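Long-range contact in glycosyl transferase (Staphylococcus aureus, PDB 5U02), which is a glycosyl transferase, represented here by a helical linker region followed by two beta-rich C-terminal domains of families grouped with the E-set domains: residues 137-142 with 155-160. Residues are numbered along the deposited sequence; the frame is centred on the assembly and turned at random.
Sequences PKVKMT and LTLNEF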
loop_
_atom_site.group_PDB
_atom_site.type_symbol
_atom_site.label_atom_id
_atom_site.label_comp_id
_atom_site.label_asym_id
_atom_site.label_seq_id
_atom_site.Cartn_x
_atom_site.Cartn_y
_atom_site.Cartn_z
ATOM N N PRO A 137 2.757 14.823 14.693
ATOM C CA PRO A 137 1.522 14.270 15.254
ATOM C C PRO A 137 1.770 13.582 16.583
ATOM O O PRO A 137 2.822 12.988 16.816
ATOM C CB PRO A 137 1.067 13.248 14.204
ATOM C CG PRO A 137 2.308 12.892 13.470
ATOM C CD PRO A 137 3.117 14.164 13.421
ATOM N N LYS A 138 0.776 13.661 17.454
ATOM C CA LYS A 138 0.764 12.861 18.670
ATOM C C LYS A 138 0.210 11.479 18.358
ATOM O O LYS A 138 -0.805 11.347 17.668
ATOM C CB LYS A 138 -0.085 13.533 19.756
ATOM C CG LYS A 138 0.431 14.885 20.209
ATOM C CD LYS A 138 1.651 14.736 21.107
ATOM C CE LYS A 138 1.971 16.041 21.822
ATOM N NZ LYS A 138 3.074 15.885 22.819
ATOM N N VAL A 139 0.886 10.443 18.853
ATOM C CA VAL A 139 0.516 9.063 18.566
ATOM C C VAL A 139 0.260 8.340 19.877
ATOM O O VAL A 139 1.050 8.456 20.820
ATOM C CB VAL A 139 1.604 8.342 17.753
ATOM C CG1 VAL A 139 1.206 6.887 17.522
ATOM C CG2 VAL A 139 1.829 9.044 16.432
ATOM N N LYS A 140 -0.840 7.592 19.934
ATOM C CA LYS A 140 -1.124 6.718 21.062
ATOM C C LYS A 140 -1.303 5.298 20.539
ATOM O O LYS A 140 -2.035 5.079 19.566
ATOM C CB LYS A 140 -2.363 7.184 21.840
ATOM C CG LYS A 140 -2.703 6.284 23.019
ATOM C CD LYS A 140 -4.108 6.489 23.564
ATOM C CE LYS A 140 -4.259 5.771 24.904
ATOM N NZ LYS A 140 -5.456 6.198 25.681
ATOM N N MET A 141 -0.609 4.345 21.158
ATOM C CA MET A 141 -0.734 2.937 20.783
ATOM C C MET A 141 -1.981 2.391 21.464
ATOM O O MET A 141 -1.958 2.050 22.649
ATOM C CB MET A 141 0.521 2.166 21.177
ATOM C CG MET A 141 0.556 0.711 20.698
ATOM S SD MET A 141 2.048 -0.156 21.245
ATOM C CE MET A 141 1.822 -0.132 23.018
ATOM N N THR A 142 -3.087 2.327 20.719
ATOM C CA THR A 142 -4.371 1.956 21.298
ATOM C C THR A 142 -4.642 0.454 21.279
ATOM O O THR A 142 -5.594 0.011 21.929
ATOM C CB THR A 142 -5.511 2.699 20.585
ATOM O OG1 THR A 142 -5.239 2.778 19.181
ATOM C CG2 THR A 142 -5.673 4.108 21.148
ATOM N N LEU A 155 -2.288 2.212 16.048
ATOM C CA LEU A 155 -1.754 3.509 16.441
ATOM C C LEU A 155 -2.783 4.575 16.107
ATOM O O LEU A 155 -3.255 4.651 14.968
ATOM C CB LEU A 155 -0.431 3.800 15.732
ATOM C CG LEU A 155 0.660 2.760 15.997
ATOM C CD1 LEU A 155 1.940 3.145 15.282
ATOM C CD2 LEU A 155 0.896 2.613 17.490
ATOM N N THR A 156 -3.135 5.389 17.099
ATOM C CA THR A 156 -4.146 6.425 16.941
ATOM C C THR A 156 -3.471 7.791 16.973
ATOM O O THR A 156 -2.800 8.137 17.951
ATOM C CB THR A 156 -5.210 6.324 18.032
ATOM O OG1 THR A 156 -5.880 5.063 17.920
ATOM C CG2 THR A 156 -6.232 7.440 17.886
ATOM N N LEU A 157 -3.642 8.558 15.901
ATOM C CA LEU A 157 -3.190 9.947 15.864
ATOM C C LEU A 157 -4.225 10.794 16.590
ATOM O O LEU A 157 -5.275 11.120 16.035
ATOM C CB LEU A 157 -3.005 10.421 14.428
ATOM C CG LEU A 157 -2.209 9.541 13.470
ATOM C CD1 LEU A 157 -1.948 10.295 12.174
ATOM C CD2 LEU A 157 -0.916 9.102 14.109
ATOM N N ASN A 158 -3.939 11.144 17.846
ATOM C CA ASN A 158 -4.897 11.929 18.619
ATOM C C ASN A 158 -4.945 13.375 18.144
ATOM O O ASN A 158 -6.020 13.984 18.102
ATOM C CB ASN A 158 -4.559 11.863 20.110
ATOM C CG ASN A 158 -5.135 10.630 20.784
ATOM O OD1 ASN A 158 -5.911 9.886 20.183
ATOM N ND2 ASN A 158 -4.774 10.421 22.046
ATOM N N GLU A 159 -3.797 13.943 17.785
ATOM C CA GLU A 159 -3.747 15.320 17.316
ATOM C C GLU A 159 -2.830 15.414 16.110
ATOM O O GLU A 159 -1.709 14.896 16.128
ATOM C CB GLU A 159 -3.279 16.273 18.419
ATOM C CG GLU A 159 -4.384 16.644 19.392
ATOM C CD GLU A 159 -3.957 17.699 20.393
ATOM O OE1 GLU A 159 -2.942 18.383 20.140
ATOM O OE2 GLU A 159 -4.641 17.849 21.427
ATOM N N PHE A 160 -3.321 16.075 15.066
ATOM C CA PHE A 160 -2.590 16.255 13.821
ATOM C C PHE A 160 -3.277 17.374 13.056
ATOM O O PHE A 160 -4.502 17.355 12.897
ATOM C CB PHE A 160 -2.567 14.963 12.996
ATOM C CG PHE A 160 -1.444 14.897 11.999
ATOM C CD1 PHE A 160 -0.368 15.766 12.085
ATOM C CD2 PHE A 160 -1.476 13.979 10.962
ATOM C CE1 PHE A 160 0.662 15.712 11.164
ATOM C CE2 PHE A 160 -0.450 13.917 10.038
ATOM C CZ PHE A 160 0.622 14.787 10.139
#
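Phe160 sets CG anti to its backbone N (chi1 -158°), which lays the ring alongside Pro137, while both Leu155 and Leu157 place CG anti to the carbonyl carbon, bringing their CD2 methyls towards the partner strand. At the end of the strand pair, Pro137 CB sits over one face of the Phe160 ring, 3.8 Å from its centroid, in a CH-pi contact; CD of the proline approaches ring atom CE1. Further along, Val139 and Leu157 run side by side, CG2 to CD2 3.6 Å; the Val139 and Leu155 side chains cross obliquely, with CG1 against CB. Leu155 also crosses Met141 obliquely, its CD2 3.7 Å from Met141 CB. Val139, Met141, Leu155 and Leu157 share one face of an antiparallel hairpin, where Val139-Leu157 and Met141-Leu155 are non-hydrogen-bonded pairs. Lys140 and Thr156 form the hydrogen-bonded pair between them: Thr156 N donates almost straight (176°) to Lys140 O at 2.7 Å, and Lys140 N returns the bond to Thr156 O at 2.8 Å. Beyond Leu157 the pairing shifts. The skip in register and the helix-like backbone angles of Asn158 are consistent with a beta bulge; its N gives only a weak bond to Lys138 O, whereas Lys138 N bonds Glu159 O at 3.1 Å. Thr156, on the same face as Lys140, brings OG1 to 2.7 Å from Thr142 OG1, the side chains crossing at about a right angle; Glu154 also hydrogen-bonds Thr142 OG1. The hairpin of strands 138-146 and 150-159 lies in the first C-terminal domain. Val139, Leu155 and Leu157 meet Leu217 of strand 212-221, and Val139 meets Val228 of strand 224-229. Pro137 rests separately on Phe226 and Val228. Backbone bonds of Leu155 to Tyr194 and of Leu157 to Lys192 continue the sheet towards strand 193-199.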